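Local structure of endo-beta-1,4-glucanase (cellulase B) (Bacillus halodurans, 4V2X) at residues V170-L175 with T220-I225; A548-V553 with Y572-N577. The protein is a three-module endo-beta-1,4-glucanase that probably cleaves beta-glucans such as xyloglucan and mixed-linkage glucan, aided by its C-terminal carbohydrate-binding module. All coordinates share one frame; numbering follows the deposited sequence.

Interaction 1 of 2, residues V170-L175 with T220-I225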
loop_
_atom_site.group_PDB
_atom_site.type_symbol
_atom_site.label_atom_id
_atom_site.label_comp_id
_atom_site.label_asym_id
_atom_site.label_seq_id
_atom_site.Cartn_x
_atom_site.Cartn_y
_atom_site.Cartn_z
ATOM N N VAL A 170 1.511 7.353 -19.360
ATOM C CA VAL A 170 2.238 7.927 -20.499
ATOM C C VAL A 170 2.034 9.445 -20.596
ATOM O O VAL A 170 2.988 10.196 -20.756
ATOM C CB VAL A 170 1.827 7.255 -21.835
ATOM C CG1 VAL A 170 2.297 8.068 -23.032
ATOM C CG2 VAL A 170 2.383 5.836 -21.910
ATOM N N LYS A 171 0.786 9.881 -20.496
ATOM C CA LYS A 171 0.443 11.302 -20.574
ATOM C C LYS A 171 0.999 12.106 -19.392
ATOM O O LYS A 171 1.588 13.173 -19.573
ATOM C CB LYS A 171 -1.075 11.441 -20.639
ATOM C CG LYS A 171 -1.566 12.837 -20.974
ATOM C CD LYS A 171 -3.055 12.814 -21.256
ATOM C CE LYS A 171 -3.621 14.212 -21.433
ATOM N NZ LYS A 171 -5.040 14.157 -21.843
ATOM N N TYR A 172 0.809 11.574 -18.188
ATOM C CA TYR A 172 1.311 12.187 -16.954
ATOM C C TYR A 172 2.834 12.304 -16.978
ATOM O O TYR A 172 3.382 13.367 -16.691
ATOM C CB TYR A 172 0.848 11.339 -15.773
ATOM C CG TYR A 172 1.211 11.808 -14.387
ATOM C CD1 TYR A 172 0.456 12.777 -13.731
ATOM C CD2 TYR A 172 2.259 11.218 -13.691
ATOM C CE1 TYR A 172 0.759 13.174 -12.436
ATOM C CE2 TYR A 172 2.568 11.609 -12.398
ATOM C CZ TYR A 172 1.819 12.581 -11.777
ATOM O OH TYR A 172 2.148 12.936 -10.493
ATOM N N ARG A 173 3.509 11.210 -17.336
ATOM C CA ARG A 173 4.963 11.212 -17.463
ATOM C C ARG A 173 5.418 12.287 -18.446
ATOM O O ARG A 173 6.337 13.047 -18.158
ATOM C CB ARG A 173 5.457 9.831 -17.910
ATOM C CG ARG A 173 6.911 9.771 -18.349
ATOM C CD ARG A 173 7.341 8.332 -18.588
ATOM N NE ARG A 173 7.728 7.671 -17.349
ATOM C CZ ARG A 173 8.908 7.840 -16.764
ATOM N NH1 ARG A 173 9.805 8.646 -17.311
ATOM N NH2 ARG A 173 9.190 7.209 -15.632
ATOM N N SER A 174 4.768 12.347 -19.604
ATOM C CA SER A 174 5.154 13.319 -20.623
ATOM C C SER A 174 5.062 14.755 -20.111
ATOM O O SER A 174 5.961 15.563 -20.336
ATOM C CB SER A 174 4.301 13.172 -21.879
ATOM O OG SER A 174 4.653 14.188 -22.804
ATOM N N LEU A 175 3.977 15.071 -19.415
ATOM C CA LEU A 175 3.782 16.429 -18.927
ATOM C C LEU A 175 4.842 16.792 -17.898
ATOM O O LEU A 175 5.432 17.868 -17.978
ATOM C CB LEU A 175 2.370 16.617 -18.358
ATOM C CG LEU A 175 1.224 16.592 -19.373
ATOM C CD1 LEU A 175 -0.104 16.831 -18.673
ATOM C CD2 LEU A 175 1.406 17.616 -20.479
ATOM N N THR A 220 5.017 8.846 -7.066
ATOM C CA THR A 220 6.339 8.230 -7.145
ATOM C C THR A 220 7.002 8.475 -8.494
ATOM O O THR A 220 8.187 8.806 -8.558
ATOM C CB THR A 220 6.220 6.722 -6.873
ATOM O OG1 THR A 220 5.728 6.542 -5.547
ATOM C CG2 THR A 220 7.570 6.005 -7.014
ATOM N N VAL A 221 6.244 8.313 -9.572
ATOM C CA VAL A 221 6.784 8.570 -10.898
ATOM C C VAL A 221 7.129 10.056 -11.081
ATOM O O VAL A 221 8.108 10.403 -11.727
ATOM C CB VAL A 221 5.853 8.054 -12.018
ATOM C CG1 VAL A 221 4.532 8.806 -12.048
ATOM C CG2 VAL A 221 6.570 8.126 -13.365
ATOM N N PHE A 222 6.313 10.927 -10.498
ATOM C CA PHE A 222 6.582 12.362 -10.491
ATOM C C PHE A 222 7.922 12.634 -9.809
ATOM O O PHE A 222 8.781 13.324 -10.359
ATOM C CB PHE A 222 5.395 13.065 -9.809
ATOM C CG PHE A 222 5.686 14.430 -9.261
ATOM C CD1 PHE A 222 5.701 15.539 -10.088
ATOM C CD2 PHE A 222 5.860 14.614 -7.897
ATOM C CE1 PHE A 222 5.925 16.806 -9.572
ATOM C CE2 PHE A 222 6.089 15.873 -7.376
ATOM C CZ PHE A 222 6.117 16.974 -8.218
ATOM N N PHE A 223 8.111 12.046 -8.634
ATOM C CA PHE A 223 9.371 12.166 -7.900
ATOM C C PHE A 223 10.556 11.709 -8.758
ATOM O O PHE A 223 11.542 12.440 -8.907
ATOM C CB PHE A 223 9.288 11.360 -6.605
ATOM C CG PHE A 223 10.579 11.271 -5.850
ATOM C CD1 PHE A 223 10.904 12.221 -4.893
ATOM C CD2 PHE A 223 11.457 10.215 -6.076
ATOM C CE1 PHE A 223 12.086 12.131 -4.186
ATOM C CE2 PHE A 223 12.643 10.122 -5.367
ATOM C CZ PHE A 223 12.958 11.078 -4.425
ATOM N N GLU A 224 10.437 10.512 -9.326
ATOM C CA GLU A 224 11.513 9.920 -10.139
ATOM C C GLU A 224 11.889 10.812 -11.324
ATOM O O GLU A 224 13.068 11.062 -11.575
ATOM C CB GLU A 224 11.103 8.538 -10.648
ATOM C CG GLU A 224 11.173 7.434 -9.605
ATOM C CD GLU A 224 10.710 6.092 -10.149
ATOM O OE1 GLU A 224 9.495 5.933 -10.412
ATOM O OE2 GLU A 224 11.559 5.197 -10.330
ATOM N N ILE A 225 10.877 11.284 -12.044
ATOM C CA ILE A 225 11.075 12.156 -13.195
ATOM C C ILE A 225 11.773 13.445 -12.796
ATOM O O ILE A 225 12.804 13.796 -13.363
ATOM C CB ILE A 225 9.738 12.498 -13.888
ATOM C CG1 ILE A 225 9.196 11.264 -14.611
ATOM C CG2 ILE A 225 9.915 13.637 -14.883
ATOM C CD1 ILE A 225 7.741 11.362 -14.999
#

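Interaction 2 of 2, residues A548-V553 with Y572-N577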
loop_
_atom_site.group_PDB
_atom_site.type_symbol
_atom_site.label_atom_id
_atom_site.label_comp_id
_atom_site.label_asym_id
_atom_site.label_seq_id
_atom_site.Cartn_x
_atom_site.Cartn_y
_atom_site.Cartn_z
ATOM N N ALA A 548 -34.027 24.352 -8.684
ATOM C CA ALA A 548 -33.363 23.189 -8.085
ATOM C C ALA A 548 -34.086 22.721 -6.826
ATOM O O ALA A 548 -34.154 21.526 -6.551
ATOM C CB ALA A 548 -31.919 23.521 -7.758
ATOM N N PHE A 549 -34.613 23.670 -6.057
ATOM C CA PHE A 549 -35.450 23.333 -4.902
ATOM C C PHE A 549 -36.668 22.535 -5.354
ATOM O O PHE A 549 -36.918 21.442 -4.856
ATOM C CB PHE A 549 -35.886 24.597 -4.165
ATOM C CG PHE A 549 -36.928 24.370 -3.096
ATOM C CD1 PHE A 549 -36.590 23.775 -1.890
ATOM C CD2 PHE A 549 -38.232 24.814 -3.279
ATOM C CE1 PHE A 549 -37.542 23.595 -0.896
ATOM C CE2 PHE A 549 -39.190 24.642 -2.287
ATOM C CZ PHE A 549 -38.843 24.033 -1.095
ATOM N N PHE A 550 -37.414 23.086 -6.308
ATOM C CA PHE A 550 -38.651 22.451 -6.756
ATOM C C PHE A 550 -38.447 21.103 -7.443
ATOM O O PHE A 550 -39.336 20.253 -7.398
ATOM C CB PHE A 550 -39.448 23.401 -7.645
ATOM C CG PHE A 550 -40.067 24.541 -6.893
ATOM C CD1 PHE A 550 -41.058 24.306 -5.948
ATOM C CD2 PHE A 550 -39.663 25.844 -7.118
ATOM C CE1 PHE A 550 -41.633 25.350 -5.247
ATOM C CE2 PHE A 550 -40.242 26.896 -6.423
ATOM C CZ PHE A 550 -41.226 26.647 -5.485
ATOM N N ARG A 551 -37.283 20.890 -8.054
ATOM C CA ARG A 551 -36.985 19.588 -8.667
ATOM C C ARG A 551 -37.057 18.437 -7.660
ATOM O O ARG A 551 -37.299 17.294 -8.040
ATOM C CB ARG A 551 -35.611 19.587 -9.348
ATOM C CG ARG A 551 -35.613 20.168 -10.749
ATOM C CD ARG A 551 -34.437 19.672 -11.575
ATOM N NE ARG A 551 -33.153 20.107 -11.033
ATOM C CZ ARG A 551 -32.601 21.304 -11.236
ATOM N NH1 ARG A 551 -33.219 22.229 -11.968
ATOM N NH2 ARG A 551 -31.421 21.581 -10.693
ATOM N N GLU A 552 -36.851 18.745 -6.380
ATOM C CA GLU A 552 -36.906 17.740 -5.330
ATOM C C GLU A 552 -38.044 17.986 -4.338
ATOM O O GLU A 552 -37.947 17.634 -3.160
ATOM C CB GLU A 552 -35.547 17.672 -4.634
ATOM C CG GLU A 552 -34.442 17.290 -5.608
ATOM C CD GLU A 552 -33.111 17.042 -4.934
ATOM O OE1 GLU A 552 -32.980 16.021 -4.230
ATOM O OE2 GLU A 552 -32.197 17.871 -5.120
ATOM N N VAL A 553 -39.132 18.573 -4.833
ATOM C CA VAL A 553 -40.353 18.729 -4.070
ATOM C C VAL A 553 -41.479 18.028 -4.827
ATOM O O VAL A 553 -41.707 18.297 -6.007
ATOM C CB VAL A 553 -40.702 20.214 -3.869
ATOM C CG1 VAL A 553 -42.051 20.372 -3.173
ATOM C CG2 VAL A 553 -39.598 20.922 -3.085
ATOM N N TYR A 572 -44.632 30.264 6.023
ATOM C CA TYR A 572 -45.220 30.490 4.707
ATOM C C TYR A 572 -45.599 29.132 4.153
ATOM O O TYR A 572 -44.936 28.136 4.436
ATOM C CB TYR A 572 -44.209 31.189 3.801
ATOM C CG TYR A 572 -44.750 31.768 2.511
ATOM C CD1 TYR A 572 -45.293 33.051 2.471
ATOM C CD2 TYR A 572 -44.666 31.058 1.315
ATOM C CE1 TYR A 572 -45.758 33.595 1.285
ATOM C CE2 TYR A 572 -45.133 31.595 0.125
ATOM C CZ TYR A 572 -45.683 32.859 0.116
ATOM O OH TYR A 572 -46.138 33.398 -1.060
ATOM N N THR A 573 -46.676 29.089 3.378
ATOM C CA THR A 573 -47.120 27.855 2.769
ATOM C C THR A 573 -46.978 27.921 1.256
ATOM O O THR A 573 -47.336 28.920 0.629
ATOM C CB THR A 573 -48.578 27.560 3.150
ATOM O OG1 THR A 573 -48.669 27.448 4.576
ATOM C CG2 THR A 573 -49.065 26.261 2.505
ATOM N N ILE A 574 -46.449 26.850 0.676
ATOM C CA ILE A 574 -46.519 26.672 -0.770
ATOM C C ILE A 574 -47.281 25.399 -1.114
ATOM O O ILE A 574 -47.184 24.386 -0.421
ATOM C CB ILE A 574 -45.139 26.687 -1.462
ATOM C CG1 ILE A 574 -44.188 25.681 -0.819
ATOM C CG2 ILE A 574 -44.543 28.087 -1.417
ATOM C CD1 ILE A 574 -42.951 25.387 -1.635
ATOM N N ILE A 575 -48.067 25.485 -2.180
ATOM C CA ILE A 575 -48.786 24.342 -2.719
ATOM C C ILE A 575 -48.277 24.169 -4.140
ATOM O O ILE A 575 -48.382 25.085 -4.959
ATOM C CB ILE A 575 -50.312 24.549 -2.689
ATOM C CG1 ILE A 575 -50.781 24.744 -1.244
ATOM C CG2 ILE A 575 -51.025 23.350 -3.310
ATOM C CD1 ILE A 575 -52.242 25.093 -1.096
ATOM N N LYS A 576 -47.699 23.005 -4.406
ATOM C CA LYS A 576 -47.147 22.687 -5.715
ATOM C C LYS A 576 -48.118 21.769 -6.453
ATOM O O LYS A 576 -48.534 20.737 -5.927
ATOM C CB LYS A 576 -45.792 22.003 -5.567
ATOM C CG LYS A 576 -45.084 21.683 -6.878
ATOM C CD LYS A 576 -43.793 20.928 -6.628
ATOM C CE LYS A 576 -42.971 20.787 -7.897
ATOM N NZ LYS A 576 -43.612 19.876 -8.882
ATOM N N ASN A 577 -48.474 22.169 -7.669
ATOM C CA ASN A 577 -49.308 21.378 -8.565
ATOM C C ASN A 577 -48.629 21.402 -9.925
ATOM O O ASN A 577 -48.782 22.357 -10.679
ATOM C CB ASN A 577 -50.711 21.984 -8.669
ATOM C CG ASN A 577 -51.601 21.645 -7.477
ATOM O OD1 ASN A 577 -52.106 22.534 -6.782
ATOM N ND2 ASN A 577 -51.814 20.356 -7.249
HETATM O O HOH W 1 -40.738 18.812 -9.302
HETATM O O HOH W 2 -43.225 17.402 -8.160
#

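Interaction 1 of 2, residues V170-L175 with T220-I225
Tyr172 and Arg173 reach from helix 165-183 to Val221, Phe222 and Ile225 of helix 209-227, and the contact between the segments is one of side-chain packing. Methyl CG1 of Val221 meets the edge of the Tyr172 ring, near its plane, 3.4 Å from CE2; the valine and tyrosine side chains point opposite ways as they pass. Farther out, the phenol oxygen OH of Tyr172 comes within 3.3 Å of CB of Phe222, beside the backbone of the second helix. The hydroxyl's hydrogen-bond partner is Leu218 O, one turn back on helix 209-227, and this bond ties the ring's far end to the neighbouring helix.

Arg173 works the other flank. In the modelled one of its two conformers the chain is extended through chi2 and bends at chi3 (-83°), which lays the guanidinium over the aliphatic part of Ile225: CG1 sits 3.6 Å above one face, displaced toward the rim. The other methyl of Val221, CG2, then lies 3.6 Å from NH2 of Arg173, so the valine fork spans tyrosine and arginine. At the root of the arginine, CD1 of Ile225 packs 3.7 Å from CA of Arg173. In the same conformer the charged end is anchored within its own helix by a salt bridge from NH1 to Glu177.

Trp176, a turn beyond Tyr172, meets the rings of both Tyr172 and Phe222 edge-to-face. The segment axes approach to 10.1 Å and run in the same general direction, 33° apart, as expected for successive outer helices of a (beta/alpha)8 barrel. Strand 190-193 joins them in sequence, Phe222 packs inward on Leu238 and Leu240 of strand 238-241, and helix 153-158 meets Tyr172 through Trp157.

Interaction 2 of 2, residues A548-V553 with Y572-N577
With CG anti to the backbone N (chi1 -177°) and the chain straight until a bend at chi4 (-69°), Lys576 stretches from strand 569-577 toward the carbonyls of Phe550 and Val553, while the chi1 of Ile574 (53°) tucks CG1 in between the two main-chain branches, with CD1 directed at two phenylalanines. This is helix-on-sheet packing in the C-terminal carbohydrate-binding module: helix 547-551 lies on an antiparallel sheet in which strand 569-577 runs between 556-564 and 580-585. CD1 of Ile574 touches the edge of the Phe549 ring in its plane, 3.9 Å from CE2, and lies 3.8 Å from CE1 of Phe550. CD2 of Phe549 stands 3.8 Å above the centre of the Phe550 ring. Val553, in the loop after the helix, adds CG1 against CD of Lys576, at 3.9 Å. Val558 and Val581, on the flanking strands, extend this apolar layer.

Two waters accept from NZ of Lys576 and bridge to Phe550 O and Val553 O. NZ also has Gly578 O (hydrogen bond) and Asp555 (salt bridge), four acceptors for three protons, so they must share them. A methionine in its place would probably leave Asp555 without its countercharge and both waters without this donor. The shorter water link is 2.6 Å from Lys576 NZ to the water that bridges to Val553 O.

In the fold
The two contacts come one after the other along the chain and share no secondary structure. Interaction 1 joins successive outer helices, 165-183 and 209-227, of the N-terminal catalytic barrel; interaction 2 sets the short helix 547-551 against strand 569-577 in the C-terminal binding module. Their centres lie 51 Å apart and their nearest atoms about 30 Å, so they do not meet, while the Ig-like module comes between the two in sequence. Each is thus internal to one module, and neither bridges the catalytic and binding modules. Interaction 1 also lies close to a calcium site, the ion about 9 Å from the Val221 side chain, and beside the second subunit; interaction 2 is away from both.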